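PDB 3VPB: alpha-aminoadipate/glutamate carrier protein LysW from Sulfolobus tokodaii, which carries covalently attached substrates for arginine and lysine biosynthesis, its bound glutamate being converted stepwise to ornithine and its bound alpha-aminoadipate to lysine. Local coordinates for residues E[36-39]-E[40-43]. Sequence-based numbering, arbitrary orientation. Where two conformers were deposited one is given.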
loop_
_atom_site.group_PDB
_atom_site.type_symbol
_atom_site.label_atom_id
_atom_site.label_comp_id
_atom_site.label_asym_id
_atom_site.label_seq_id
_atom_site.Cartn_x
_atom_site.Cartn_y
_atom_site.Cartn_z
ATOM N N TYR E 36 -20.597 7.312 -17.752
ATOM C CA TYR E 36 -21.083 5.938 -17.835
ATOM C C TYR E 36 -22.551 5.941 -18.249
ATOM O O TYR E 36 -23.208 6.981 -18.228
ATOM C CB TYR E 36 -20.862 5.177 -16.512
ATOM C CG TYR E 36 -21.760 5.585 -15.365
ATOM C CD1 TYR E 36 -22.865 4.800 -15.002
ATOM C CD2 TYR E 36 -21.500 6.738 -14.625
ATOM C CE1 TYR E 36 -23.694 5.167 -13.937
ATOM C CE2 TYR E 36 -22.315 7.106 -13.551
ATOM C CZ TYR E 36 -23.410 6.313 -13.218
ATOM O OH TYR E 36 -24.228 6.678 -12.180
ATOM N N ASN E 37 -23.042 4.770 -18.638
ATOM C CA ASN E 37 -24.434 4.609 -19.022
ATOM C C ASN E 37 -25.255 4.010 -17.886
ATOM O O ASN E 37 -24.867 3.012 -17.283
ATOM C CB ASN E 37 -24.541 3.731 -20.267
ATOM C CG ASN E 37 -25.980 3.415 -20.632
ATOM O OD1 ASN E 37 -26.800 4.312 -20.817
ATOM N ND2 ASN E 37 -26.292 2.130 -20.730
ATOM N N ASP E 38 -26.375 4.651 -17.589
ATOM C CA ASP E 38 -27.314 4.169 -16.592
ATOM C C ASP E 38 -28.665 4.087 -17.311
ATOM O O ASP E 38 -29.376 5.082 -17.397
ATOM C CB ASP E 38 -27.332 5.160 -15.416
ATOM C CG ASP E 38 -27.940 4.576 -14.145
ATOM O OD1 ASP E 38 -29.173 4.416 -14.089
ATOM O OD2 ASP E 38 -27.186 4.311 -13.187
ATOM N N HIS E 39 -28.993 2.911 -17.856
ATOM C CA HIS E 39 -30.221 2.699 -18.646
ATOM C C HIS E 39 -30.161 3.543 -19.930
ATOM O O HIS E 39 -29.331 3.302 -20.788
ATOM C CB HIS E 39 -31.476 3.037 -17.813
ATOM C CG HIS E 39 -32.751 2.427 -18.330
ATOM N ND1 HIS E 39 -33.817 2.125 -17.504
ATOM C CD2 HIS E 39 -33.132 2.067 -19.579
ATOM C CE1 HIS E 39 -34.794 1.600 -18.223
ATOM N NE2 HIS E 39 -34.407 1.559 -19.486
ATOM N N GLY E 40 -31.034 4.539 -20.044
ATOM C CA GLY E 40 -31.029 5.442 -21.184
ATOM C C GLY E 40 -30.369 6.768 -20.887
ATOM O O GLY E 40 -30.512 7.704 -21.668
ATOM N N ARG E 41 -29.636 6.834 -19.767
ATOM C CA ARG E 41 -29.011 8.072 -19.299
ATOM C C ARG E 41 -27.490 7.985 -19.353
ATOM O O ARG E 41 -26.911 6.946 -19.023
ATOM C CB ARG E 41 -29.407 8.357 -17.844
ATOM C CG ARG E 41 -30.735 9.043 -17.639
ATOM C CD ARG E 41 -31.022 9.244 -16.149
ATOM N NE ARG E 41 -31.045 7.970 -15.433
ATOM C CZ ARG E 41 -32.013 7.070 -15.548
ATOM N NH1 ARG E 41 -33.046 7.303 -16.351
ATOM N NH2 ARG E 41 -31.953 5.938 -14.869
ATOM N N LEU E 42 -26.856 9.075 -19.758
ATOM C CA LEU E 42 -25.450 9.230 -19.505
ATOM C C LEU E 42 -25.404 9.803 -18.098
ATOM O O LEU E 42 -26.289 10.558 -17.706
ATOM C CB LEU E 42 -24.830 10.200 -20.486
ATOM C CG LEU E 42 -23.884 9.698 -21.569
ATOM C CD1 LEU E 42 -24.210 8.286 -22.125
ATOM C CD2 LEU E 42 -23.777 10.747 -22.678
ATOM N N ALA E 43 -24.411 9.398 -17.322
ATOM C CA ALA E 43 -24.259 9.937 -15.985
ATOM C C ALA E 43 -22.768 10.057 -15.688
ATOM O O ALA E 43 -21.927 9.587 -16.464
ATOM C CB ALA E 43 -24.951 9.028 -14.969
#
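Tyr36 lays one face of its ring over the methyl of Ala43. Ala43 CB is 3.9 Å from the ring centroid, a CH-pi contact, and lies nearest Tyr36 CE2 and CZ, both at 3.6 Å. With chi1 at 72°, Tyr36 CG sits between the backbone N and the carbonyl carbon, which swings the ring across to Ala43. Arg45, further along strand 41-46, makes a cation-pi contact with this ring. With an alanine here, the Ala43 methyl would probably lose its aromatic cover and Arg45 its cation-pi partner. On the same face of the hairpin, Asp38 and Arg41 lie side by side. In the conformer given for Arg41, one of two, NH2 reaches Asp38 OD1 at 3.3 Å. This long, tentative salt bridge meets the anti side, tilted out of the carboxylate plane. The two flat groups are turned 43° apart. A bend at chi3 (-59°) folds this guanidinium back, and Asp38 O lies over one face, toward its rim. Backbone bonds set these pairs. Tyr36 and Ala43 exchange two. Asp38 N bonds Arg41 O at 2.8 Å. Arg41 N returns one to Asp38 O at 3.0 Å. His39 and Gly40 form the corner. This is a beta hairpin closed by a two-residue type II' turn, joining strands 32-38 and 41-46 in the LysW globular domain.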